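Local coordinates for putative ubiquinone biosynthesis protein (Nostoc punctiforme, PDB 3MSQ) that is not characterised in detail but, as a member of the Coq4 family, probably takes part in the biosynthesis of ubiquinone or a related quinone, at residues Glu40-Asp44 / Lys119-Arg123; Ala16-Phe20 / Arg35-Phe39; Tyr129-Ala133 / Val211-Arg215; Thr125-Tyr129 / Leu198-Trp203. One frame throughout, in Å; residues are numbered along the deposited sequence.

Interaction 1: residues Glu40-Asp44 / Lys119-Arg123; sequences EDALD and KMLWR
A buried salt-bridge network joins the C-terminal end of helix 32-42 and the turn after it, residues 40-44, to the N-terminal half of helix 114-133, at residues 119-123. The two backbones stay well apart, with Glu40 CA and Lys119 CA the nearest pair at 8.1 Å, so the gap is spanned by charged side chains. Residues 119-123 are regular helix, with Arg123 N bonded to Lys119 O at 3.0 Å. In 40-44 the backbone bonds run from Leu43 N to Glu40 O and from Asp44 N to Asp41 O, both 3.2 Å, and Glu40, Asp41 and Asp44 all present carboxylates to helix 114-133. Lys119 (chi1 t, chi2 t, chi3 p, chi4 t) bends its amine between two carboxylates: NZ lies 2.8 Å from Asp41 OD1 and 2.6 Å from Asp44 OD2. Arg123, extended after an m chi1, places NH2 2.9 Å from the same Asp41 OD1, while its NE makes a weak hydrogen bond, 3.3 Å, within a salt bridge to Glu40 OE1. The Glu40 carboxylate also touches the indole of Trp122, OE2 to CD1 being 3.4 Å. Three carboxylates and two basic side chains thus form one connected network, Asp41 OD1 being shared by Lys119 and Arg123. Beyond it, Arg123 NH1 bonds to Lys107 O, and Ile157 of helix 156-172 packs against Glu40, Leu43 and Trp122, bringing a third helix to the junction.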
loop_
_atom_site.group_PDB
_atom_site.type_symbol
_atom_site.label_atom_id
_atom_site.label_comp_id
_atom_site.label_asym_id
_atom_site.label_seq_id
_atom_site.Cartn_x
_atom_site.Cartn_y
_atom_site.Cartn_z
ATOM N N GLU A 40 -5.117 15.700 0.015
ATOM C CA GLU A 40 -4.883 16.954 -0.692
ATOM C C GLU A 40 -3.602 17.599 -0.188
ATOM O O GLU A 40 -2.772 18.017 -0.992
ATOM C CB GLU A 40 -6.059 17.889 -0.405
ATOM C CG GLU A 40 -6.817 18.350 -1.629
ATOM C CD GLU A 40 -7.657 19.574 -1.342
ATOM O OE1 GLU A 40 -8.770 19.429 -0.782
ATOM O OE2 GLU A 40 -7.169 20.689 -1.637
ATOM N N ASP A 41 -3.448 17.656 1.150
ATOM C CA ASP A 41 -2.297 18.214 1.872
ATOM C C ASP A 41 -0.997 17.471 1.535
ATOM O O ASP A 41 0.054 18.096 1.356
ATOM C CB ASP A 41 -2.549 18.189 3.403
ATOM C CG ASP A 41 -3.649 19.104 3.942
ATOM O OD1 ASP A 41 -4.221 19.899 3.144
ATOM O OD2 ASP A 41 -3.959 19.009 5.152
ATOM N N ALA A 42 -1.074 16.134 1.446
ATOM C CA ALA A 42 0.076 15.285 1.143
ATOM C C ALA A 42 0.580 15.466 -0.297
ATOM O O ALA A 42 1.734 15.135 -0.589
ATOM C CB ALA A 42 -0.270 13.845 1.410
ATOM N N LEU A 43 -0.271 16.015 -1.189
ATOM C CA LEU A 43 0.107 16.234 -2.577
ATOM C C LEU A 43 0.826 17.569 -2.772
ATOM O O LEU A 43 1.427 17.780 -3.822
ATOM C CB LEU A 43 -1.103 16.120 -3.515
ATOM C CG LEU A 43 -1.888 14.831 -3.509
ATOM C CD1 LEU A 43 -3.211 15.016 -4.228
ATOM C CD2 LEU A 43 -1.083 13.677 -4.114
ATOM N N ASP A 44 0.791 18.457 -1.774
ATOM C CA ASP A 44 1.441 19.775 -1.849
ATOM C C ASP A 44 2.958 19.712 -2.047
ATOM O O ASP A 44 3.560 20.636 -2.605
ATOM C CB ASP A 44 1.140 20.592 -0.583
ATOM C CG ASP A 44 -0.325 20.940 -0.322
ATOM O OD1 ASP A 44 -1.178 20.773 -1.264
ATOM O OD2 ASP A 44 -0.622 21.411 0.799
ATOM N N LYS A 119 -5.289 25.814 -2.772
ATOM C CA LYS A 119 -5.974 24.873 -1.893
ATOM C C LYS A 119 -7.185 25.568 -1.279
ATOM O O LYS A 119 -8.285 25.021 -1.333
ATOM C CB LYS A 119 -4.998 24.411 -0.806
ATOM C CG LYS A 119 -5.376 23.119 -0.111
ATOM C CD LYS A 119 -4.136 22.392 0.395
ATOM C CE LYS A 119 -3.724 22.875 1.723
ATOM N NZ LYS A 119 -2.651 22.039 2.269
HETATM N N MSE A 120 -6.985 26.800 -0.749
HETATM C CA MSE A 120 -8.044 27.597 -0.133
HETATM C C MSE A 120 -9.065 28.033 -1.161
HETATM O O MSE A 120 -10.249 27.806 -0.929
HETATM C CB MSE A 120 -7.492 28.764 0.692
HETATM C CG MSE A 120 -6.760 28.296 1.965
HETATM SE SE MSE A 120 -7.828 27.110 3.085
HETATM C CE MSE A 120 -8.993 28.590 3.787
ATOM N N LEU A 121 -8.626 28.527 -2.340
ATOM C CA LEU A 121 -9.563 28.908 -3.402
ATOM C C LEU A 121 -10.495 27.721 -3.778
ATOM O O LEU A 121 -11.716 27.871 -3.874
ATOM C CB LEU A 121 -8.816 29.449 -4.631
ATOM C CG LEU A 121 -9.691 29.843 -5.825
ATOM C CD1 LEU A 121 -10.557 31.012 -5.499
ATOM C CD2 LEU A 121 -8.867 30.102 -7.068
ATOM N N TRP A 122 -9.896 26.547 -3.937
ATOM C CA TRP A 122 -10.543 25.294 -4.278
ATOM C C TRP A 122 -11.606 24.914 -3.225
ATOM O O TRP A 122 -12.763 24.695 -3.583
ATOM C CB TRP A 122 -9.446 24.209 -4.415
ATOM C CG TRP A 122 -9.928 22.798 -4.461
ATOM C CD1 TRP A 122 -9.770 21.834 -3.498
ATOM C CD2 TRP A 122 -10.635 22.184 -5.542
ATOM N NE1 TRP A 122 -10.368 20.663 -3.905
ATOM C CE2 TRP A 122 -10.894 20.845 -5.166
ATOM C CE3 TRP A 122 -11.065 22.636 -6.804
ATOM C CZ2 TRP A 122 -11.565 19.953 -6.014
ATOM C CZ3 TRP A 122 -11.749 21.759 -7.632
ATOM C CH2 TRP A 122 -11.986 20.434 -7.241
ATOM N N ARG A 123 -11.206 24.865 -1.934
ATOM C CA ARG A 123 -12.074 24.502 -0.824
ATOM C C ARG A 123 -13.220 25.489 -0.612
ATOM O O ARG A 123 -14.347 25.061 -0.398
ATOM C CB ARG A 123 -11.258 24.299 0.448
ATOM C CG ARG A 123 -10.344 23.079 0.408
ATOM C CD ARG A 123 -9.553 22.894 1.701
ATOM N NE ARG A 123 -8.628 21.769 1.561
ATOM C CZ ARG A 123 -7.736 21.387 2.467
ATOM N NH1 ARG A 123 -7.626 22.036 3.618
ATOM N NH2 ARG A 123 -6.945 20.351 2.228
#

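Interaction 2: residues Ala16-Phe20 / Arg35-Phe39; sequences AYIQF and RVFDF
Residues 16-20 and 35-39 are both regular helix and run almost antiparallel, their axes at 169° and 10.2 Å apart at closest approach; Ala16 and Phe39 bring the CA atoms nearest, 5.8 Å. Phe20 and Phe39, both with chi1 t, reach across the groove and meet as an offset stack, centroids 4.8 Å apart and planes at 27°. Phe20 CG comes within 3.5 Å of Phe39 CD2, and Phe20 CB lies over the Phe39 ring, 4.1 Å from its centroid, in a CH-pi contact. The pair forms the core of the helical hairpin built by helices 11-23 and 32-42, which Met160 and Ile157 of helix 156-172 flank at Phe39. Small Ala16 lets Phe39 in, its CB 3.7 Å from Phe39 CD1, and Tyr17 CD1 adds a contact of 3.8 Å to Phe39 CZ. Farther along, Phe20 CZ packs on Val36 CG2 at 3.9 Å, and Arg35 folds back so that NH1 stands 3.7 Å from Phe20 CE1. The Tyr17 hydroxyl is hydrogen-bonded to that of Tyr17 of the third subunit.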
loop_
_atom_site.group_PDB
_atom_site.type_symbol
_atom_site.label_atom_id
_atom_site.label_comp_id
_atom_site.label_asym_id
_atom_site.label_seq_id
_atom_site.Cartn_x
_atom_site.Cartn_y
_atom_site.Cartn_z
ATOM N N ALA A 16 0.508 8.622 0.019
ATOM C CA ALA A 16 -0.752 9.292 0.358
ATOM C C ALA A 16 -1.941 8.680 -0.399
ATOM O O ALA A 16 -3.043 8.570 0.162
ATOM C CB ALA A 16 -0.641 10.766 0.059
ATOM N N TYR A 17 -1.709 8.289 -1.674
ATOM C CA TYR A 17 -2.706 7.690 -2.552
ATOM C C TYR A 17 -3.014 6.278 -2.064
ATOM O O TYR A 17 -4.188 5.898 -1.989
ATOM C CB TYR A 17 -2.202 7.726 -4.006
ATOM C CG TYR A 17 -3.109 7.088 -5.032
ATOM C CD1 TYR A 17 -4.370 7.614 -5.306
ATOM C CD2 TYR A 17 -2.675 6.013 -5.799
ATOM C CE1 TYR A 17 -5.202 7.041 -6.273
ATOM C CE2 TYR A 17 -3.496 5.434 -6.766
ATOM C CZ TYR A 17 -4.762 5.944 -6.994
ATOM O OH TYR A 17 -5.564 5.359 -7.945
ATOM N N ILE A 18 -1.961 5.513 -1.701
ATOM C CA ILE A 18 -2.091 4.152 -1.157
ATOM C C ILE A 18 -2.891 4.205 0.167
ATOM O O ILE A 18 -3.802 3.403 0.369
ATOM C CB ILE A 18 -0.692 3.483 -1.013
ATOM C CG1 ILE A 18 -0.139 3.065 -2.406
ATOM C CG2 ILE A 18 -0.728 2.297 -0.032
ATOM C CD1 ILE A 18 1.325 2.710 -2.470
ATOM N N GLN A 19 -2.585 5.203 1.021
ATOM C CA GLN A 19 -3.271 5.464 2.289
ATOM C C GLN A 19 -4.769 5.696 2.000
ATOM O O GLN A 19 -5.623 5.009 2.585
ATOM C CB GLN A 19 -2.644 6.686 2.988
ATOM C CG GLN A 19 -3.315 7.078 4.303
ATOM C CD GLN A 19 -2.930 8.474 4.778
ATOM O OE1 GLN A 19 -1.873 9.052 4.441
ATOM N NE2 GLN A 19 -3.765 9.038 5.632
ATOM N N PHE A 20 -5.062 6.611 1.033
ATOM C CA PHE A 20 -6.401 6.971 0.617
ATOM C C PHE A 20 -7.203 5.762 0.093
ATOM O O PHE A 20 -8.330 5.536 0.550
ATOM C CB PHE A 20 -6.347 8.116 -0.404
ATOM C CG PHE A 20 -7.674 8.805 -0.635
ATOM C CD1 PHE A 20 -8.332 9.451 0.401
ATOM C CD2 PHE A 20 -8.267 8.807 -1.895
ATOM C CE1 PHE A 20 -9.582 10.045 0.193
ATOM C CE2 PHE A 20 -9.499 9.446 -2.112
ATOM C CZ PHE A 20 -10.160 10.035 -1.063
ATOM N N ARG A 35 -10.605 12.838 5.228
ATOM C CA ARG A 35 -9.701 11.907 4.544
ATOM C C ARG A 35 -9.176 12.523 3.247
ATOM O O ARG A 35 -8.026 12.274 2.873
ATOM C CB ARG A 35 -10.411 10.569 4.227
ATOM C CG ARG A 35 -10.635 9.660 5.432
ATOM C CD ARG A 35 -10.897 8.215 5.026
ATOM N NE ARG A 35 -12.274 7.993 4.581
ATOM C CZ ARG A 35 -12.657 7.905 3.309
ATOM N NH1 ARG A 35 -11.761 8.001 2.327
ATOM N NH2 ARG A 35 -13.934 7.712 3.007
ATOM N N VAL A 36 -10.036 13.308 2.554
ATOM C CA VAL A 36 -9.717 13.984 1.287
ATOM C C VAL A 36 -8.793 15.169 1.546
ATOM O O VAL A 36 -7.843 15.373 0.787
ATOM C CB VAL A 36 -10.979 14.376 0.475
ATOM C CG1 VAL A 36 -10.607 14.860 -0.925
ATOM C CG2 VAL A 36 -11.943 13.204 0.381
ATOM N N PHE A 37 -9.050 15.921 2.637
ATOM C CA PHE A 37 -8.222 17.046 3.034
ATOM C C PHE A 37 -6.806 16.599 3.380
ATOM O O PHE A 37 -5.864 17.228 2.901
ATOM C CB PHE A 37 -8.854 17.834 4.189
ATOM C CG PHE A 37 -10.187 18.487 3.885
ATOM C CD1 PHE A 37 -10.449 19.031 2.630
ATOM C CD2 PHE A 37 -11.166 18.591 4.865
ATOM C CE1 PHE A 37 -11.681 19.633 2.351
ATOM C CE2 PHE A 37 -12.388 19.214 4.596
ATOM C CZ PHE A 37 -12.635 19.736 3.341
ATOM N N ASP A 38 -6.653 15.497 4.153
ATOM C CA ASP A 38 -5.358 14.925 4.534
ATOM C C ASP A 38 -4.575 14.525 3.292
ATOM O O ASP A 38 -3.357 14.741 3.246
ATOM C CB ASP A 38 -5.538 13.679 5.440
ATOM C CG ASP A 38 -6.113 13.898 6.831
ATOM O OD1 ASP A 38 -6.159 15.068 7.287
ATOM O OD2 ASP A 38 -6.498 12.894 7.475
ATOM N N PHE A 39 -5.273 13.951 2.293
ATOM C CA PHE A 39 -4.698 13.506 1.022
ATOM C C PHE A 39 -4.219 14.706 0.197
ATOM O O PHE A 39 -3.063 14.732 -0.245
ATOM C CB PHE A 39 -5.714 12.660 0.234
ATOM C CG PHE A 39 -5.250 12.058 -1.076
ATOM C CD1 PHE A 39 -3.895 11.847 -1.331
ATOM C CD2 PHE A 39 -6.167 11.648 -2.029
ATOM C CE1 PHE A 39 -3.473 11.301 -2.539
ATOM C CE2 PHE A 39 -5.744 11.096 -3.233
ATOM C CZ PHE A 39 -4.402 10.922 -3.479
#

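Interaction 3: residues Tyr129-Ala133 / Val211-Arg215; sequences YHVVA and VSEIR
Val211 opens helix 211-218 and approaches the last turn of helix 114-133 most closely, its CA 6.2 Å from that of Val132. With chi1 t, it sets CG1 3.7 Å from Val131 O and 4.3 Å from Val132 CA. The two helical segments cross nearly at right angles, at -80°, with 9.8 Å between their axes. One turn on, Ile214 (chi1 m, chi2 t) also points its CA-to-CB bond toward residues 129-133 and rests CG2 against Val132 CG1 at 3.7 Å, the apolar centre of the contact. Arg215 starts out sideways, but its chain, m at chi1 and extended over chi2 and chi3, carries the guanidinium back to the main chain of the other helix. Arg215 NE gives a 2.7 Å hydrogen bond to Val132 O; NH2 comes within 2.9 Å of Val131 O, at an angle too poor for a bond. Leu88 of helix 88-98 packs on Val131, Val132 and Ile214. An arginine donating to a carbonyl near the C-terminal end of a helix, where these groups run out of helical NH partners, here accompanies near-orthogonal helix packing just beyond His130, the last residue of the HDxxH signature of the Coq4 family.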
loop_
_atom_site.group_PDB
_atom_site.type_symbol
_atom_site.label_atom_id
_atom_site.label_comp_id
_atom_site.label_asym_id
_atom_site.label_seq_id
_atom_site.Cartn_x
_atom_site.Cartn_y
_atom_site.Cartn_z
ATOM N N TYR A 129 -19.339 24.875 -7.823
ATOM C CA TYR A 129 -19.054 24.297 -9.146
ATOM C C TYR A 129 -20.138 23.388 -9.700
ATOM O O TYR A 129 -20.607 23.643 -10.808
ATOM C CB TYR A 129 -17.688 23.569 -9.209
ATOM C CG TYR A 129 -16.443 24.417 -9.061
ATOM C CD1 TYR A 129 -16.520 25.801 -9.016
ATOM C CD2 TYR A 129 -15.187 23.827 -8.945
ATOM C CE1 TYR A 129 -15.384 26.580 -8.828
ATOM C CE2 TYR A 129 -14.040 24.595 -8.757
ATOM C CZ TYR A 129 -14.141 25.975 -8.710
ATOM O OH TYR A 129 -13.025 26.763 -8.540
ATOM N N HIS A 130 -20.539 22.345 -8.948
ATOM C CA HIS A 130 -21.543 21.383 -9.391
ATOM C C HIS A 130 -22.910 21.992 -9.797
ATOM O O HIS A 130 -23.565 21.438 -10.686
ATOM C CB HIS A 130 -21.673 20.209 -8.400
ATOM C CG HIS A 130 -22.502 20.536 -7.208
ATOM N ND1 HIS A 130 -21.927 20.955 -6.021
ATOM C CD2 HIS A 130 -23.850 20.522 -7.068
ATOM C CE1 HIS A 130 -22.940 21.171 -5.194
ATOM N NE2 HIS A 130 -24.118 20.929 -5.786
ATOM N N VAL A 131 -23.331 23.121 -9.168
ATOM C CA VAL A 131 -24.602 23.776 -9.530
ATOM C C VAL A 131 -24.559 24.435 -10.926
ATOM O O VAL A 131 -25.532 24.317 -11.681
ATOM C CB VAL A 131 -25.293 24.650 -8.433
ATOM C CG1 VAL A 131 -25.170 24.026 -7.049
ATOM C CG2 VAL A 131 -24.793 26.081 -8.426
ATOM N N VAL A 132 -23.414 25.089 -11.265
ATOM C CA VAL A 132 -23.157 25.745 -12.553
ATOM C C VAL A 132 -22.868 24.671 -13.610
ATOM O O VAL A 132 -23.478 24.702 -14.685
ATOM C CB VAL A 132 -22.042 26.820 -12.453
ATOM C CG1 VAL A 132 -21.739 27.462 -13.812
ATOM C CG2 VAL A 132 -22.407 27.897 -11.432
ATOM N N ALA A 133 -21.985 23.697 -13.279
ATOM C CA ALA A 133 -21.602 22.586 -14.152
ATOM C C ALA A 133 -22.733 21.577 -14.424
ATOM O O ALA A 133 -22.696 20.887 -15.451
ATOM C CB ALA A 133 -20.389 21.875 -13.587
ATOM N N VAL A 211 -28.491 31.099 -12.889
ATOM C CA VAL A 211 -27.589 29.972 -13.186
ATOM C C VAL A 211 -27.451 29.791 -14.709
ATOM O O VAL A 211 -26.329 29.609 -15.201
ATOM C CB VAL A 211 -27.975 28.654 -12.442
ATOM C CG1 VAL A 211 -27.089 27.480 -12.852
ATOM C CG2 VAL A 211 -27.935 28.831 -10.934
ATOM N N SER A 212 -28.588 29.880 -15.441
ATOM C CA SER A 212 -28.651 29.788 -16.906
ATOM C C SER A 212 -27.781 30.875 -17.559
ATOM O O SER A 212 -27.081 30.590 -18.529
ATOM C CB SER A 212 -30.096 29.894 -17.388
ATOM O OG SER A 212 -30.849 30.847 -16.653
ATOM N N GLU A 213 -27.785 32.099 -16.975
ATOM C CA GLU A 213 -26.985 33.252 -17.404
ATOM C C GLU A 213 -25.497 32.979 -17.172
ATOM O O GLU A 213 -24.700 33.261 -18.070
ATOM C CB GLU A 213 -27.442 34.546 -16.688
ATOM C CG GLU A 213 -26.757 35.839 -17.139
ATOM C CD GLU A 213 -26.901 36.236 -18.599
ATOM O OE1 GLU A 213 -28.041 36.216 -19.121
ATOM O OE2 GLU A 213 -25.872 36.597 -19.214
ATOM N N ILE A 214 -25.122 32.417 -15.982
ATOM C CA ILE A 214 -23.735 32.064 -15.649
ATOM C C ILE A 214 -23.228 31.013 -16.651
ATOM O O ILE A 214 -22.149 31.192 -17.217
ATOM C CB ILE A 214 -23.554 31.608 -14.165
ATOM C CG1 ILE A 214 -24.001 32.705 -13.179
ATOM C CG2 ILE A 214 -22.103 31.192 -13.882
ATOM C CD1 ILE A 214 -24.144 32.254 -11.724
ATOM N N ARG A 215 -24.020 29.948 -16.898
ATOM C CA ARG A 215 -23.691 28.876 -17.849
ATOM C C ARG A 215 -23.463 29.444 -19.262
ATOM O O ARG A 215 -22.559 28.992 -19.964
ATOM C CB ARG A 215 -24.800 27.814 -17.883
ATOM C CG ARG A 215 -24.885 26.941 -16.657
ATOM C CD ARG A 215 -25.924 25.878 -16.879
ATOM N NE ARG A 215 -25.964 24.882 -15.807
ATOM C CZ ARG A 215 -27.050 24.607 -15.095
ATOM N NH1 ARG A 215 -28.189 25.253 -15.330
ATOM N NH2 ARG A 215 -27.010 23.683 -14.144
#

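Interaction 4: residues Thr125-Tyr129 / Leu198-Trp203; sequences THDIY and LIAQKW
Tyr129, with chi1 m and chi2 near -7°, leaves helix 114-133 sideways, but its ring comes close to residues 198-203. Leu198 (m, t) covers one face of that ring: CB stands 3.9 Å from the centroid in a CH-pi contact, and CD1 is 3.7 Å from Tyr129 CG. Ile199 (t, p) brings CD1 to 3.3 Å from Tyr129 OH. At the ring's edge lies Trp203 NE1, 3.3 Å from Tyr129 CE1; the two rings meet obliquely, planes at 53°. The helix here carries His126 and Asp127 of the Coq4 family's HDxxH sequence, and it is kinked, the N atoms of 127 and 128 lacking bonds to the turn before. The partner is a loop opening with a type I beta turn from Leu198 to Gln201; the closest CA pairs are Tyr129 with Leu198 at 6.9 Å and Thr125 with Trp203 at 7.4 Å. Trp203 (chi1 m, chi2 106°) presents a face to Ile128, whose CG2 sits 4.3 Å from the centroid of the six-membered ring, while Thr125 CB lies 3.6 Å from Trp203 CD1.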
loop_
_atom_site.group_PDB
_atom_site.type_symbol
_atom_site.label_atom_id
_atom_site.label_comp_id
_atom_site.label_asym_id
_atom_site.label_seq_id
_atom_site.Cartn_x
_atom_site.Cartn_y
_atom_site.Cartn_z
ATOM N N THR A 125 -14.624 27.492 -2.852
ATOM C CA THR A 125 -15.495 27.613 -4.009
ATOM C C THR A 125 -15.998 26.337 -4.641
ATOM O O THR A 125 -17.075 26.391 -5.224
ATOM C CB THR A 125 -14.892 28.573 -5.052
ATOM O OG1 THR A 125 -13.727 27.998 -5.636
ATOM C CG2 THR A 125 -14.556 29.942 -4.474
ATOM N N HIS A 126 -15.253 25.208 -4.566
ATOM C CA HIS A 126 -15.631 23.975 -5.272
ATOM C C HIS A 126 -17.040 23.410 -5.057
ATOM O O HIS A 126 -17.571 22.777 -5.969
ATOM C CB HIS A 126 -14.516 22.916 -5.321
ATOM C CG HIS A 126 -14.779 21.677 -4.523
ATOM N ND1 HIS A 126 -14.177 21.469 -3.288
ATOM C CD2 HIS A 126 -15.526 20.590 -4.840
ATOM C CE1 HIS A 126 -14.602 20.285 -2.886
ATOM N NE2 HIS A 126 -15.422 19.720 -3.789
ATOM N N ASP A 127 -17.670 23.690 -3.922
ATOM C CA ASP A 127 -19.040 23.228 -3.674
ATOM C C ASP A 127 -20.091 23.981 -4.526
ATOM O O ASP A 127 -21.213 23.509 -4.663
ATOM C CB ASP A 127 -19.373 23.291 -2.179
ATOM C CG ASP A 127 -20.398 22.292 -1.764
ATOM O OD1 ASP A 127 -20.094 21.077 -1.815
ATOM O OD2 ASP A 127 -21.501 22.714 -1.365
ATOM N N ILE A 128 -19.719 25.135 -5.098
ATOM C CA ILE A 128 -20.568 25.958 -5.967
ATOM C C ILE A 128 -20.531 25.353 -7.382
ATOM O O ILE A 128 -21.573 25.285 -8.035
ATOM C CB ILE A 128 -20.131 27.468 -5.915
ATOM C CG1 ILE A 128 -20.365 28.077 -4.518
ATOM C CG2 ILE A 128 -20.810 28.323 -6.971
ATOM C CD1 ILE A 128 -19.164 28.815 -3.889
ATOM N N TYR A 129 -19.339 24.875 -7.823
ATOM C CA TYR A 129 -19.054 24.297 -9.146
ATOM C C TYR A 129 -20.138 23.388 -9.700
ATOM O O TYR A 129 -20.607 23.643 -10.808
ATOM C CB TYR A 129 -17.688 23.569 -9.209
ATOM C CG TYR A 129 -16.443 24.417 -9.061
ATOM C CD1 TYR A 129 -16.520 25.801 -9.016
ATOM C CD2 TYR A 129 -15.187 23.827 -8.945
ATOM C CE1 TYR A 129 -15.384 26.580 -8.828
ATOM C CE2 TYR A 129 -14.040 24.595 -8.757
ATOM C CZ TYR A 129 -14.141 25.975 -8.710
ATOM O OH TYR A 129 -13.025 26.763 -8.540
ATOM N N LEU A 198 -13.989 27.605 -14.508
ATOM C CA LEU A 198 -14.673 27.665 -13.212
ATOM C C LEU A 198 -13.798 28.403 -12.201
ATOM O O LEU A 198 -14.257 29.369 -11.599
ATOM C CB LEU A 198 -14.946 26.241 -12.666
ATOM C CG LEU A 198 -16.001 25.378 -13.358
ATOM C CD1 LEU A 198 -16.000 23.976 -12.743
ATOM C CD2 LEU A 198 -17.401 26.030 -13.303
ATOM N N ILE A 199 -12.531 27.945 -12.049
ATOM C CA ILE A 199 -11.506 28.462 -11.135
ATOM C C ILE A 199 -11.236 29.983 -11.271
ATOM O O ILE A 199 -10.884 30.614 -10.268
ATOM C CB ILE A 199 -10.210 27.578 -11.195
ATOM C CG1 ILE A 199 -9.313 27.721 -9.959
ATOM C CG2 ILE A 199 -9.409 27.740 -12.483
ATOM C CD1 ILE A 199 -9.687 26.825 -8.785
ATOM N N ALA A 200 -11.457 30.566 -12.491
ATOM C CA ALA A 200 -11.249 31.994 -12.813
ATOM C C ALA A 200 -12.348 32.950 -12.334
ATOM O O ALA A 200 -12.137 34.164 -12.361
ATOM C CB ALA A 200 -11.035 32.166 -14.314
ATOM N N GLN A 201 -13.505 32.411 -11.898
ATOM C CA GLN A 201 -14.681 33.185 -11.473
ATOM C C GLN A 201 -14.659 33.688 -10.044
ATOM O O GLN A 201 -14.334 32.923 -9.123
ATOM C CB GLN A 201 -15.996 32.416 -11.711
ATOM C CG GLN A 201 -16.184 31.838 -13.112
ATOM C CD GLN A 201 -15.862 32.820 -14.203
ATOM O OE1 GLN A 201 -16.477 33.879 -14.326
ATOM N NE2 GLN A 201 -14.910 32.469 -15.047
ATOM N N LYS A 202 -15.051 34.979 -9.867
ATOM C CA LYS A 202 -15.207 35.622 -8.569
ATOM C C LYS A 202 -16.652 35.362 -8.112
ATOM O O LYS A 202 -17.494 36.259 -8.142
ATOM C CB LYS A 202 -14.891 37.120 -8.641
ATOM C CG LYS A 202 -13.414 37.433 -8.613
ATOM C CD LYS A 202 -13.146 38.928 -8.590
ATOM C CE LYS A 202 -11.673 39.256 -8.523
ATOM N NZ LYS A 202 -11.381 40.612 -9.049
ATOM N N TRP A 203 -16.930 34.103 -7.733
ATOM C CA TRP A 203 -18.244 33.580 -7.329
ATOM C C TRP A 203 -19.123 34.460 -6.438
ATOM O O TRP A 203 -20.331 34.508 -6.658
ATOM C CB TRP A 203 -18.126 32.146 -6.761
ATOM C CG TRP A 203 -17.513 31.163 -7.714
ATOM C CD1 TRP A 203 -16.257 30.629 -7.652
ATOM C CD2 TRP A 203 -18.110 30.649 -8.905
ATOM N NE1 TRP A 203 -16.044 29.793 -8.722
ATOM C CE2 TRP A 203 -17.167 29.784 -9.510
ATOM C CE3 TRP A 203 -19.349 30.848 -9.537
ATOM C CZ2 TRP A 203 -17.432 29.104 -10.706
ATOM C CZ3 TRP A 203 -19.613 30.170 -10.719
ATOM C CH2 TRP A 203 -18.666 29.306 -11.288
#

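All four contacts are buried, yet their chemistry differs: interaction 1 is ionic, interactions 2 and 4 are mainly aromatic and apolar, and interaction 3 mixes valine-isoleucine packing with an arginine-to-carbonyl bond. Helix 114-133 serves interactions 1, 4 and 3 in succession, and helix 32-42 ties interaction 1 to interaction 2, where Ala42 CB meets Ala16 CB at 3.4 Å. Interaction 4 lies nearest the chain's centre, about 8 Å away centre to centre; interactions 2 and 3 lie on opposite sides of it, about 29 Å apart between centres. Interactions 3 and 4 share Tyr129 and touch through Val132 and Trp203. Interaction 2 borders other subunits, whereas interactions 3 and 4 touch none.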